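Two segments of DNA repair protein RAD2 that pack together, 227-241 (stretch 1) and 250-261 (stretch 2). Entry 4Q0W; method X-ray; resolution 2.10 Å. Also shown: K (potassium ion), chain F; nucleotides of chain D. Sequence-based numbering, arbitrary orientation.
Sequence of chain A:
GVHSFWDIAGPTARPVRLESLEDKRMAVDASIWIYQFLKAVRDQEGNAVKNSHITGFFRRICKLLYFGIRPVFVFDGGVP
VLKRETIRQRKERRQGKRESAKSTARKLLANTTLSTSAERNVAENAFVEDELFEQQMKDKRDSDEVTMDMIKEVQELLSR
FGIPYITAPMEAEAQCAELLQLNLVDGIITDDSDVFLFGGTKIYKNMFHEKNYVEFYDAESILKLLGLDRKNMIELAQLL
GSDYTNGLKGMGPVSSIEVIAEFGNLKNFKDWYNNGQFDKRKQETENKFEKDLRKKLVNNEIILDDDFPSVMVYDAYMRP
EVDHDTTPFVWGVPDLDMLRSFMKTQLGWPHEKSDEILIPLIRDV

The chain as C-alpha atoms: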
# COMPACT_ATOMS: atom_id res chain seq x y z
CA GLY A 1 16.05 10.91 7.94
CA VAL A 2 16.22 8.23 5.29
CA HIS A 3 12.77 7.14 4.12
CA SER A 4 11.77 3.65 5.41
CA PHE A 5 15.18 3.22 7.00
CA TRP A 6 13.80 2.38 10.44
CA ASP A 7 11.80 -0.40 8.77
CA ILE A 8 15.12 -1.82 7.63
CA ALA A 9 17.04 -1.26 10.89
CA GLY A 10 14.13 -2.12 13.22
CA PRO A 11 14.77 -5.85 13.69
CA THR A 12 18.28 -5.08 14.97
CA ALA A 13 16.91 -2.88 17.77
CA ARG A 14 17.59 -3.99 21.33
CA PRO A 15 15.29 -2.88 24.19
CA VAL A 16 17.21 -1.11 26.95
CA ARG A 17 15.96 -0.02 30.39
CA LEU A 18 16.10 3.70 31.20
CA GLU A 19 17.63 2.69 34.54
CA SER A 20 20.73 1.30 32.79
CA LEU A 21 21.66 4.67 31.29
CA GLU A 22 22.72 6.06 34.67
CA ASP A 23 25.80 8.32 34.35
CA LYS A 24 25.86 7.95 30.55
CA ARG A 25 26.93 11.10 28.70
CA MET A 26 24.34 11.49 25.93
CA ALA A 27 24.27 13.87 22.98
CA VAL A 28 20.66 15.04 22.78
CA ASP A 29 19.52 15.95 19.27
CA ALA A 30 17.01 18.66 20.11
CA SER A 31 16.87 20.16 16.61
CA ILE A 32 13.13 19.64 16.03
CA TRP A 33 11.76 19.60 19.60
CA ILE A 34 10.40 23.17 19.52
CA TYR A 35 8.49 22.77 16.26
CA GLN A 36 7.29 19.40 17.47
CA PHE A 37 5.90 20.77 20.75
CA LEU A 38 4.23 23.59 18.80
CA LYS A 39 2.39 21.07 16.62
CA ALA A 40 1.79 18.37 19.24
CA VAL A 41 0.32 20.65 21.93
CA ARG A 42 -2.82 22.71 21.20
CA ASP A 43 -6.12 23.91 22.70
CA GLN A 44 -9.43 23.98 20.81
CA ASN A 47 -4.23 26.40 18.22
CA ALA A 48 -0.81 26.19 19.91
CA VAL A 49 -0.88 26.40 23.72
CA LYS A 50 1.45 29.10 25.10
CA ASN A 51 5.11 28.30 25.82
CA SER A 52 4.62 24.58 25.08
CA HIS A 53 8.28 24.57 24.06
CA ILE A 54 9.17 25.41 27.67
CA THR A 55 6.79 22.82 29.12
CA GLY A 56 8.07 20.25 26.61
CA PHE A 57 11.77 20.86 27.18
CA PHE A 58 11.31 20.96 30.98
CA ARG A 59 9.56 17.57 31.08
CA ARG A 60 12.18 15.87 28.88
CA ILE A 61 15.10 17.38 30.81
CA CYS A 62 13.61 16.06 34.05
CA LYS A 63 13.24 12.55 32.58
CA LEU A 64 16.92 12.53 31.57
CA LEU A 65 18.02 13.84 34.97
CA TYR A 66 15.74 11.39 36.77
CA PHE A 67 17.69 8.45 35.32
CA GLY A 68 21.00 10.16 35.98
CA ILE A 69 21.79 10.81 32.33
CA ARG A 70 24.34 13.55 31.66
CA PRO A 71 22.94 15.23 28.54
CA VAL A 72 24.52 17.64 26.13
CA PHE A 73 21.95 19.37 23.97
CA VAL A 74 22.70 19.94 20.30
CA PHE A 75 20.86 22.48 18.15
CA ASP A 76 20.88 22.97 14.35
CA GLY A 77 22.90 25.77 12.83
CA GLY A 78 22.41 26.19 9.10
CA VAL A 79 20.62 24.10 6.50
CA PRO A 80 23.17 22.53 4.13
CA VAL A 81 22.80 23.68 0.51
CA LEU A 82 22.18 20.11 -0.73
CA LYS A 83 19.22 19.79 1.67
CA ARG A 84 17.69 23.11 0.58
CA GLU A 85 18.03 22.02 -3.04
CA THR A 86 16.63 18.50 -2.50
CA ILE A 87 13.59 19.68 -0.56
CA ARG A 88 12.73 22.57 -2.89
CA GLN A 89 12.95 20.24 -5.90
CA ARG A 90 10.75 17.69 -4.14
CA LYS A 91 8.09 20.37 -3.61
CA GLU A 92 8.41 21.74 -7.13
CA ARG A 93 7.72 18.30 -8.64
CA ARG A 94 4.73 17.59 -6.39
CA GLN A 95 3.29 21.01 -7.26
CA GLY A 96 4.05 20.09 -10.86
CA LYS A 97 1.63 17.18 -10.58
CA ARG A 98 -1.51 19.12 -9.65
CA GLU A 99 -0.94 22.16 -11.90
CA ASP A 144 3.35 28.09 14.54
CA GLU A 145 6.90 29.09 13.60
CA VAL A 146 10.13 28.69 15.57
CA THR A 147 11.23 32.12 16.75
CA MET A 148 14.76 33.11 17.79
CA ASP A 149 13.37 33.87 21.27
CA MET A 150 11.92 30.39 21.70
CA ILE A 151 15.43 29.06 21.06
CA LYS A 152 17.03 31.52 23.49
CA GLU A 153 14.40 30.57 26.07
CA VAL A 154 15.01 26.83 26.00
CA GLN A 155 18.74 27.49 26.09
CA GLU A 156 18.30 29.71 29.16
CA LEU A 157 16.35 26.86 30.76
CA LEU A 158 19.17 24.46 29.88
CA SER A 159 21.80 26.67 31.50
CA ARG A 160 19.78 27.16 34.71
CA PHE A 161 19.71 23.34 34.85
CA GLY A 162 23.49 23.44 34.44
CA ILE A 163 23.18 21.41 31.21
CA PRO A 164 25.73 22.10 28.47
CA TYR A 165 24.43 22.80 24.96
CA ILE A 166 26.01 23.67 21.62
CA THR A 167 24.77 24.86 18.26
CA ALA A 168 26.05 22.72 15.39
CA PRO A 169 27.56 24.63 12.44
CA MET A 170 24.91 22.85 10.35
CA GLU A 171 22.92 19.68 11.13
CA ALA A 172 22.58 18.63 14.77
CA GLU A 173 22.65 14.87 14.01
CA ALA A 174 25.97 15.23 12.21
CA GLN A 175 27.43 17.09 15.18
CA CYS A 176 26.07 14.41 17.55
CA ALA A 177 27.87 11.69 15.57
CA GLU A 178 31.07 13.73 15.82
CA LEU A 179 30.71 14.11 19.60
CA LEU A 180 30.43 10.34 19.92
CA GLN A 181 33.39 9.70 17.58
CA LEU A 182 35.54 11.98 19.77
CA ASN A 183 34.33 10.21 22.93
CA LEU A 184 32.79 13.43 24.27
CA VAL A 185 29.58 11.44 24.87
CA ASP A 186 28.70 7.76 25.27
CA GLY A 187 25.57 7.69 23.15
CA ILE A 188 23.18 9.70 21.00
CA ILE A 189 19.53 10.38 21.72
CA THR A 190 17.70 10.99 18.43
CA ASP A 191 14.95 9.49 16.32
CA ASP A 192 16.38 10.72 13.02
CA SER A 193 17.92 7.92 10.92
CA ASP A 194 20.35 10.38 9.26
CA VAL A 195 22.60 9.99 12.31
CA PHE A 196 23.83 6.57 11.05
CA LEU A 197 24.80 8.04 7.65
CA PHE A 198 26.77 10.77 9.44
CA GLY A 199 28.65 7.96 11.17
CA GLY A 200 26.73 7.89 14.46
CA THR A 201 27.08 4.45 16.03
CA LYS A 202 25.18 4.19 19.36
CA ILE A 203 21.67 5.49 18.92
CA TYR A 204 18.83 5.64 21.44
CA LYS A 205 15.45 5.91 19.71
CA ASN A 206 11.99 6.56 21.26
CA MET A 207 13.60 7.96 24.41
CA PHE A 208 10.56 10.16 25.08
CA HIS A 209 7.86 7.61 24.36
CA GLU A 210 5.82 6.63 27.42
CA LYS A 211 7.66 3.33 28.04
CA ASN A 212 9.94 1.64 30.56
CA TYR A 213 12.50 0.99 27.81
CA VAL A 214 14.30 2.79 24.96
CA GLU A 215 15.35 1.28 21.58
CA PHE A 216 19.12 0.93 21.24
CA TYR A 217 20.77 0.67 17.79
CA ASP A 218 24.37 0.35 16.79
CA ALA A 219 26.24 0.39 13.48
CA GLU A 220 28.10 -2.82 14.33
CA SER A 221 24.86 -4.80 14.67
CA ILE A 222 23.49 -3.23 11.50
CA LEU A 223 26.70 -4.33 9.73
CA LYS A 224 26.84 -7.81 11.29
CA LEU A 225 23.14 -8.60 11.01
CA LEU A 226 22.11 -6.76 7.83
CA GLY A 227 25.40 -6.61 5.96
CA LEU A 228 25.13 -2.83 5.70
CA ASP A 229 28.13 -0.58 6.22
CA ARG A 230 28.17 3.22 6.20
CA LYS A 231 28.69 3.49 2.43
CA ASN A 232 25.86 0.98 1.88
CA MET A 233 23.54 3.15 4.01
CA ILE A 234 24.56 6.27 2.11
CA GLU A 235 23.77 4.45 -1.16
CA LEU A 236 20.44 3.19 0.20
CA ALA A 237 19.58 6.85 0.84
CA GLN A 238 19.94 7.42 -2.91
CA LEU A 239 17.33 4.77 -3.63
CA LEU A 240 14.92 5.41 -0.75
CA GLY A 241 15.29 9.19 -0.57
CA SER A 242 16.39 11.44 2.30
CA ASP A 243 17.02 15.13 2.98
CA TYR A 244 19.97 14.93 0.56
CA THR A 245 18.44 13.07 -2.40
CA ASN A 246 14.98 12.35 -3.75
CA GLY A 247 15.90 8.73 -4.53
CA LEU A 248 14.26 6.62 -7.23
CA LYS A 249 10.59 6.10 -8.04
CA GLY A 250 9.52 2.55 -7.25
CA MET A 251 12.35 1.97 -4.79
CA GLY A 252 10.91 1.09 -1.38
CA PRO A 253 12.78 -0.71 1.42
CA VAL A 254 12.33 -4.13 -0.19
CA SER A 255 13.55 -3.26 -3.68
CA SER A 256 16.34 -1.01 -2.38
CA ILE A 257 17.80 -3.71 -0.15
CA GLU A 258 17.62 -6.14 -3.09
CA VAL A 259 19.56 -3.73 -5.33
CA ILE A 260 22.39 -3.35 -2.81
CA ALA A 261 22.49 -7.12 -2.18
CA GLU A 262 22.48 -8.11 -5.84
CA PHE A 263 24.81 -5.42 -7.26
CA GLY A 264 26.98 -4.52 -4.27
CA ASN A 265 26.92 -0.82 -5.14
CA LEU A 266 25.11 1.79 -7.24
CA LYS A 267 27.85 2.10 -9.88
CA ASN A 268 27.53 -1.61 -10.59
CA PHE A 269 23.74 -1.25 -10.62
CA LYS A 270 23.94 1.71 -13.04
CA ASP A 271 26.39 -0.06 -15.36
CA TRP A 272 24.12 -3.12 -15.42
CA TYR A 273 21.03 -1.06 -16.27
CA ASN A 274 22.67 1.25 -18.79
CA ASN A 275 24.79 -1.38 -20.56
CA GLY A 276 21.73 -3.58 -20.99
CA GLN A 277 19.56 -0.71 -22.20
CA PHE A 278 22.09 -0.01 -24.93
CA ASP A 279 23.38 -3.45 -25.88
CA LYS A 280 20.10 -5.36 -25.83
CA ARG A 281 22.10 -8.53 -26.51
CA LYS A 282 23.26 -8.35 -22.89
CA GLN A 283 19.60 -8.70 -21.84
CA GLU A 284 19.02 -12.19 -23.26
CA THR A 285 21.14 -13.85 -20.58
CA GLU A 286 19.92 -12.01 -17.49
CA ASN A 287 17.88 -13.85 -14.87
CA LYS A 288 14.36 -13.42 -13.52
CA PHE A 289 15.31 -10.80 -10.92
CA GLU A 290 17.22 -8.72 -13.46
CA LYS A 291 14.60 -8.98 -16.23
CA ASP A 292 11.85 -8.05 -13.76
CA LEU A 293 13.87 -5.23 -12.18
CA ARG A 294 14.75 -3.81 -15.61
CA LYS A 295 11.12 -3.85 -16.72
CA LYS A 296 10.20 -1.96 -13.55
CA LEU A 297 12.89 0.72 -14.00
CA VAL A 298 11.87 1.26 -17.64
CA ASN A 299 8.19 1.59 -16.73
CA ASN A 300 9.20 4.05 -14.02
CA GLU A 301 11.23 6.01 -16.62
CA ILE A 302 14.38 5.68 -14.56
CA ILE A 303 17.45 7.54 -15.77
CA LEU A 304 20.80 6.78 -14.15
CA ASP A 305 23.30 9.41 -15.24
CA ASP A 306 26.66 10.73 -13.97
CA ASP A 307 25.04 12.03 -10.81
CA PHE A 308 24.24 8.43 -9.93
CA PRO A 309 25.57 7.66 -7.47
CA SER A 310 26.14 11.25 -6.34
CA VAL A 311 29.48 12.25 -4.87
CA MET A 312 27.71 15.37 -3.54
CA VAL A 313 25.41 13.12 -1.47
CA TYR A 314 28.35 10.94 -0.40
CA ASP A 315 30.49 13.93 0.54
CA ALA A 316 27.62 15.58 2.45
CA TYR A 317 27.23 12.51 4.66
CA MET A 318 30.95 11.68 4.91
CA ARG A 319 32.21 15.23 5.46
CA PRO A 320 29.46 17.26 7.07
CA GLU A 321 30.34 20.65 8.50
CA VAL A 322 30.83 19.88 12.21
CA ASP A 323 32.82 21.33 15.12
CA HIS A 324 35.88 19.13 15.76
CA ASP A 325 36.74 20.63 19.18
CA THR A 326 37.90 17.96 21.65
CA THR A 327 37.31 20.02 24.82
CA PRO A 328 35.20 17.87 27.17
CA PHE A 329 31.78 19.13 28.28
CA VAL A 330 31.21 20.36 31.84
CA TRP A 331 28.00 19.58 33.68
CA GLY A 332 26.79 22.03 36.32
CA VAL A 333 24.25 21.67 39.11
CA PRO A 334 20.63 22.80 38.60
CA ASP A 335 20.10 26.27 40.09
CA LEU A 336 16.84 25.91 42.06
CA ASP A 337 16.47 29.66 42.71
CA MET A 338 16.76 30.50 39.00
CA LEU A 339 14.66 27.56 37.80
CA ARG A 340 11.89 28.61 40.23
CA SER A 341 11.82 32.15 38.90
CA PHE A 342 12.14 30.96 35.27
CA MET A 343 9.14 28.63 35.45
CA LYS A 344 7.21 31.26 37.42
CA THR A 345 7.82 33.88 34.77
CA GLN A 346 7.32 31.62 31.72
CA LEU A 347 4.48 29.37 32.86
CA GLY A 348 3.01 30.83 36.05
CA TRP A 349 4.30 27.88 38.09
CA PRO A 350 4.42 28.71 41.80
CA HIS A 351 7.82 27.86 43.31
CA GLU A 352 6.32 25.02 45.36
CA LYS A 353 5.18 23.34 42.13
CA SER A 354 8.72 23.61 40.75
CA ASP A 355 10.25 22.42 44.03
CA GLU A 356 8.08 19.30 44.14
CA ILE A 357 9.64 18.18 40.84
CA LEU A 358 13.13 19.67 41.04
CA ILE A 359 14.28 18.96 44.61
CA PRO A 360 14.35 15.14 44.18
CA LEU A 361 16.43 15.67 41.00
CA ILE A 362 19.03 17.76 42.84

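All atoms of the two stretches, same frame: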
# COMPACT_ATOMS: atom_id res chain seq x y z
N GLY A 227 24.38 -6.67 6.99
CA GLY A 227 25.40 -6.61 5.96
C GLY A 227 25.53 -5.21 5.42
O GLY A 227 26.04 -5.03 4.32
N LEU A 228 25.09 -4.21 6.18
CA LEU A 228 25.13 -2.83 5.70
C LEU A 228 26.20 -2.02 6.40
O LEU A 228 26.16 -1.86 7.63
CB LEU A 228 23.76 -2.16 5.88
CG LEU A 228 22.61 -2.82 5.11
CD1 LEU A 228 21.25 -2.19 5.44
CD2 LEU A 228 22.88 -2.77 3.62
N ASP A 229 27.16 -1.51 5.63
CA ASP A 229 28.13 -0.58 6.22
C ASP A 229 27.70 0.86 5.96
O ASP A 229 26.61 1.10 5.42
CB ASP A 229 29.56 -0.85 5.73
CG ASP A 229 29.74 -0.61 4.23
OD1 ASP A 229 28.83 -0.07 3.56
OD2 ASP A 229 30.82 -0.97 3.71
N ARG A 230 28.54 1.81 6.32
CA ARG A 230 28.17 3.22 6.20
C ARG A 230 27.95 3.61 4.74
O ARG A 230 26.95 4.27 4.42
CB ARG A 230 29.23 4.11 6.85
CG ARG A 230 28.75 5.55 7.08
CD ARG A 230 29.79 6.34 7.82
NE ARG A 230 29.51 7.77 7.77
CZ ARG A 230 30.34 8.70 8.23
NH1 ARG A 230 30.01 9.98 8.15
NH2 ARG A 230 31.50 8.34 8.77
N LYS A 231 28.85 3.19 3.86
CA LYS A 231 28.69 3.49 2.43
C LYS A 231 27.41 2.86 1.88
O LYS A 231 26.70 3.49 1.10
CB LYS A 231 29.92 3.05 1.62
CG LYS A 231 29.76 3.33 0.12
CD LYS A 231 31.00 2.94 -0.69
CE LYS A 231 30.69 2.90 -2.19
N ASN A 232 27.12 1.62 2.28
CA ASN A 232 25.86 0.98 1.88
C ASN A 232 24.65 1.83 2.27
O ASN A 232 23.71 1.98 1.48
CB ASN A 232 25.68 -0.37 2.56
CG ASN A 232 26.64 -1.45 2.05
OD1 ASN A 232 26.97 -2.37 2.80
ND2 ASN A 232 27.07 -1.36 0.79
N MET A 233 24.65 2.33 3.51
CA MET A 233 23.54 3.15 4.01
C MET A 233 23.43 4.45 3.21
O MET A 233 22.33 4.91 2.89
CB MET A 233 23.73 3.46 5.50
CG MET A 233 23.56 2.23 6.40
SD MET A 233 23.64 2.60 8.17
CE MET A 233 25.37 2.99 8.35
N ILE A 234 24.57 5.04 2.88
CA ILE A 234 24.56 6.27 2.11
C ILE A 234 24.01 5.97 0.70
O ILE A 234 23.32 6.80 0.11
CB ILE A 234 25.96 6.90 2.06
CG1 ILE A 234 26.40 7.33 3.46
CG2 ILE A 234 26.00 8.09 1.10
CD1 ILE A 234 27.82 7.90 3.52
N GLU A 235 24.27 4.78 0.18
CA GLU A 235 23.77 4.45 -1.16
C GLU A 235 22.30 4.05 -1.12
O GLU A 235 21.56 4.34 -2.06
CB GLU A 235 24.63 3.36 -1.83
CG GLU A 235 26.08 3.82 -2.13
CD GLU A 235 26.69 3.05 -3.32
OE1 GLU A 235 26.33 1.87 -3.53
OE2 GLU A 235 27.53 3.64 -4.04
N LEU A 236 21.88 3.39 -0.05
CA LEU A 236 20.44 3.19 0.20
C LEU A 236 19.67 4.51 0.21
O LEU A 236 18.55 4.60 -0.32
CB LEU A 236 20.22 2.47 1.53
CG LEU A 236 20.39 0.97 1.63
CD1 LEU A 236 20.23 0.53 3.11
CD2 LEU A 236 19.38 0.24 0.72
N ALA A 237 20.25 5.55 0.80
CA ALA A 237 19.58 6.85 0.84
C ALA A 237 19.24 7.30 -0.59
O ALA A 237 18.17 7.86 -0.85
CB ALA A 237 20.45 7.88 1.53
N GLN A 238 20.15 7.01 -1.52
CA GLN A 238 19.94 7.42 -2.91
C GLN A 238 18.93 6.58 -3.67
O GLN A 238 18.59 6.88 -4.82
CB GLN A 238 21.29 7.46 -3.64
CG GLN A 238 22.17 8.57 -3.11
CD GLN A 238 23.60 8.42 -3.53
OE1 GLN A 238 23.96 8.74 -4.67
NE2 GLN A 238 24.44 7.94 -2.62
N LEU A 239 18.43 5.52 -3.04
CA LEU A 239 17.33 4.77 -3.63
C LEU A 239 16.02 5.17 -2.94
O LEU A 239 15.00 5.45 -3.59
CB LEU A 239 17.56 3.26 -3.49
CG LEU A 239 18.81 2.74 -4.20
CD1 LEU A 239 19.06 1.27 -3.86
CD2 LEU A 239 18.72 2.96 -5.71
N LEU A 240 16.08 5.19 -1.61
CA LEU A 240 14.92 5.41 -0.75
C LEU A 240 14.52 6.88 -0.68
O LEU A 240 13.34 7.21 -0.55
CB LEU A 240 15.22 4.91 0.66
CG LEU A 240 15.41 3.40 0.78
CD1 LEU A 240 15.96 3.02 2.15
CD2 LEU A 240 14.06 2.74 0.53
N GLY A 241 15.52 7.76 -0.77
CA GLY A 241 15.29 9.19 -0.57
C GLY A 241 15.63 9.62 0.85
O GLY A 241 15.44 8.86 1.80
N GLY A 250 9.67 3.99 -7.27
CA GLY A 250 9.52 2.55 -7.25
C GLY A 250 10.45 1.86 -6.27
O GLY A 250 10.27 0.67 -5.98
N MET A 251 11.44 2.58 -5.75
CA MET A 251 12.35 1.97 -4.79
C MET A 251 11.90 2.15 -3.33
O MET A 251 12.17 3.18 -2.71
CB MET A 251 13.78 2.49 -4.96
CG MET A 251 14.42 2.14 -6.30
SD MET A 251 14.89 0.39 -6.47
CE MET A 251 13.59 -0.16 -7.59
N GLY A 252 11.22 1.14 -2.80
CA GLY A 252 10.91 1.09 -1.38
C GLY A 252 11.96 0.25 -0.68
O GLY A 252 12.94 -0.16 -1.30
N PRO A 253 11.75 -0.02 0.63
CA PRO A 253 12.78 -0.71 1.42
C PRO A 253 13.09 -2.10 0.88
O PRO A 253 14.24 -2.53 1.00
CB PRO A 253 12.15 -0.79 2.82
CG PRO A 253 10.67 -0.57 2.62
CD PRO A 253 10.56 0.33 1.43
N VAL A 254 12.10 -2.79 0.31
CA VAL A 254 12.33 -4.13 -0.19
C VAL A 254 13.23 -4.09 -1.42
O VAL A 254 14.26 -4.77 -1.48
CB VAL A 254 11.03 -4.83 -0.60
CG1 VAL A 254 11.33 -6.22 -1.16
CG2 VAL A 254 10.08 -4.94 0.59
N SER A 255 12.82 -3.31 -2.42
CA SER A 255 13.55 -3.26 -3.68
C SER A 255 14.94 -2.66 -3.49
O SER A 255 15.90 -3.09 -4.14
CB SER A 255 12.76 -2.44 -4.70
OG SER A 255 11.40 -2.80 -4.70
N SER A 256 15.06 -1.69 -2.58
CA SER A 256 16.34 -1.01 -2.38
C SER A 256 17.37 -1.95 -1.77
O SER A 256 18.52 -1.99 -2.20
CB SER A 256 16.16 0.24 -1.52
OG SER A 256 15.29 1.15 -2.16
N ILE A 257 16.94 -2.70 -0.76
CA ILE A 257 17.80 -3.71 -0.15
C ILE A 257 18.23 -4.74 -1.20
O ILE A 257 19.40 -5.13 -1.24
CB ILE A 257 17.12 -4.40 1.06
CG1 ILE A 257 17.05 -3.45 2.24
CG2 ILE A 257 17.90 -5.65 1.50
CD1 ILE A 257 18.43 -3.04 2.76
N GLU A 258 17.30 -5.16 -2.05
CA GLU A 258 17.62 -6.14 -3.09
C GLU A 258 18.70 -5.61 -4.04
O GLU A 258 19.65 -6.34 -4.38
CB GLU A 258 16.38 -6.52 -3.89
CG GLU A 258 15.42 -7.44 -3.15
CD GLU A 258 14.10 -7.64 -3.89
OE1 GLU A 258 13.93 -7.04 -4.98
OE2 GLU A 258 13.24 -8.38 -3.37
N VAL A 259 18.57 -4.35 -4.45
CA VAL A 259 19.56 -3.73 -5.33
C VAL A 259 20.97 -3.76 -4.72
O VAL A 259 21.95 -4.14 -5.38
CB VAL A 259 19.16 -2.28 -5.68
CG1 VAL A 259 20.35 -1.52 -6.26
CG2 VAL A 259 17.99 -2.27 -6.65
N ILE A 260 21.08 -3.37 -3.46
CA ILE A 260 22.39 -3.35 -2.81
C ILE A 260 22.94 -4.78 -2.68
O ILE A 260 24.12 -5.02 -2.91
CB ILE A 260 22.32 -2.68 -1.43
CG1 ILE A 260 21.85 -1.24 -1.58
CG2 ILE A 260 23.67 -2.73 -0.72
CD1 ILE A 260 22.70 -0.39 -2.52
N ALA A 261 22.07 -5.72 -2.33
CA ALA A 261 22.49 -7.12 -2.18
C ALA A 261 22.95 -7.72 -3.51
O ALA A 261 23.98 -8.38 -3.57
CB ALA A 261 21.35 -7.95 -1.58
K K F . 11.06 5.95 -3.59
P DA D 9 9.13 -1.82 -2.11
OP1 DA D 9 10.41 -1.63 -2.85
OP2 DA D 9 9.16 -1.88 -0.63
O5' DA D 9 8.10 -0.68 -2.57
C5' DA D 9 7.80 -0.54 -3.96
C4' DA D 9 6.82 0.59 -4.17
O4' DA D 9 5.54 0.25 -3.57
C3' DA D 9 7.21 1.93 -3.56
O3' DA D 9 7.00 2.89 -4.58
C2' DA D 9 6.25 2.12 -2.37
C1' DA D 9 5.03 1.36 -2.87
N9 DA D 9 4.16 0.78 -1.85
C8 DA D 9 4.55 -0.08 -0.85
N7 DA D 9 3.55 -0.46 -0.09
C5 DA D 9 2.44 0.17 -0.63
C6 DA D 9 1.08 0.17 -0.27
N6 DA D 9 0.62 -0.54 0.78
N1 DA D 9 0.23 0.92 -1.01
C2 DA D 9 0.72 1.62 -2.05
N3 DA D 9 1.99 1.70 -2.48
C4 DA D 9 2.80 0.94 -1.72
P DG D 8 7.11 -8.19 -1.01
OP1 DG D 8 8.41 -8.79 -1.41
OP2 DG D 8 6.63 -8.22 0.40
O5' DG D 8 7.06 -6.66 -1.46
C5' DG D 8 7.37 -6.36 -2.80
C4' DG D 8 7.02 -4.92 -3.05
O4' DG D 8 5.58 -4.77 -3.06
C3' DG D 8 7.58 -3.96 -2.00
O3' DG D 8 8.52 -3.17 -2.72
C2' DG D 8 6.35 -3.21 -1.47
C1' DG D 8 5.29 -3.50 -2.52
N9 DG D 8 3.91 -3.52 -2.03
C8 DG D 8 3.37 -4.22 -0.98
N7 DG D 8 2.09 -3.99 -0.83
C5 DG D 8 1.77 -3.10 -1.84
C6 DG D 8 0.54 -2.49 -2.19
O6 DG D 8 -0.55 -2.64 -1.63
N1 DG D 8 0.67 -1.64 -3.28
C2 DG D 8 1.85 -1.41 -3.97
N2 DG D 8 1.81 -0.57 -5.01
N3 DG D 8 3.00 -1.98 -3.65
C4 DG D 8 2.89 -2.80 -2.59
P DC D 10 7.44 4.42 -4.37
OP1 DC D 10 7.70 4.94 -5.74
OP2 DC D 10 8.47 4.53 -3.31
O5' DC D 10 6.11 5.11 -3.81
C5' DC D 10 5.00 5.08 -4.70
C4' DC D 10 3.82 5.77 -4.06
O4' DC D 10 3.26 4.92 -3.03
C3' DC D 10 4.15 7.11 -3.39
O3' DC D 10 3.28 8.03 -4.04
C2' DC D 10 3.82 6.88 -1.91
C1' DC D 10 2.82 5.73 -1.97
N1 DC D 10 2.70 4.79 -0.82
C2 DC D 10 1.43 4.59 -0.26
O2 DC D 10 0.48 5.22 -0.73
N3 DC D 10 1.29 3.73 0.78
C4 DC D 10 2.36 3.08 1.24
N4 DC D 10 2.15 2.24 2.26
C5 DC D 10 3.66 3.26 0.68
C6 DC D 10 3.80 4.12 -0.35
O HOH W 1 11.19 6.14 -0.97
O HOH W 2 12.11 8.23 -2.94
O HOH W 3 9.81 8.04 -4.36

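The contact between these two segments is a largely apolar contact, mainly between two helices, with no hydrogen bond across it. Helix 230-240 and helix 253-261 run in roughly opposing directions, at 134° between their N-to-C axes, and approach to 9.5 Å. Together the two stretches bury 525 Å², and three residues dominate: Ile260, Leu239 and Leu240.

Ile260 is covered most. Its CA-to-CB bond points toward the first helix, and its side chain sits as a knob in a hole formed by Asn232, Glu235, Leu236 and Leu239. A branched aliphatic side chain suits such a pocket because it can touch several walls at once. Ile260 CG1 lies 3.7 Å from Leu236 CD2, Ile260 CG2 lies 4.0 Å from Asn232 ND2, and Ile260 CD1 reaches to 4.3 Å from Glu235 CB and 4.2 Å from Leu239 CD1. Each of the two polar residues in the wall has a hydrogen bond for one of its side-chain oxygens. Asn232 OD1 accepts a hydrogen bond from Asp229 N at 3.0 Å, while Asn232 N donates to Asp229 OD1 at 2.7 Å, the second being the capping bond at the start of the helix, and the first its reciprocal. Glu235 offers its CB methylene to Ile260, and its OE1 is hydrogen-bonded elsewhere in the structure.

Leu236 extends the same surface. Its CA-to-CB bond points sideways, but the end of the side chain comes nearer, so that Leu236 CD2 also stands 4.0 Å from Ile257 CD1. Ile257 CD1 also lies 4.0 Å from Leu228 CD1, which carries the apolar surface into the loop before the first helix.

The CA-to-CB bond of Leu239 points toward the second stretch, and its side chain touches both the helix and the loop before it. Leu239 CD1 packs 3.9 Å from Val259 CG1, while Leu239 CB is 4.1 Å from Met251 CB; the closest approach of that second pair is Leu239 O to Met251 CB, 3.5 Å. The backbones are near here, with Leu239 CA and Met251 CA 5.8 Å apart. Met251 starts toward the first helix, but the end of its side chain leads away.

Leu240 sends its CD2 methyl against the beginning of the second helix, 3.5 Å from Gly252 C and 3.6 Å from Pro253 N. Proline fits the first turn of a helix, where its missing amide hydrogen costs no helical bond. Leu240 CD2 and Leu239 CB each lie 3.4 Å from Ser256 OG. Serine is small enough for this close approach, and its hydroxyl is satisfied within its own helix, with Ser256 OG donating to Gly252 O at 2.8 Å.

The loop packed against these leucines also meets DNA and a potassium ion. Met251 O binds K at 3.1 Å, and Leu240 O accepts from two waters that also bind the ion. At Gly252, the N-cap position, a CB would clash with DA9 O5', so glycine fits. Nearby, Ser255 N donates to DA9 OP1 at 3.0 Å.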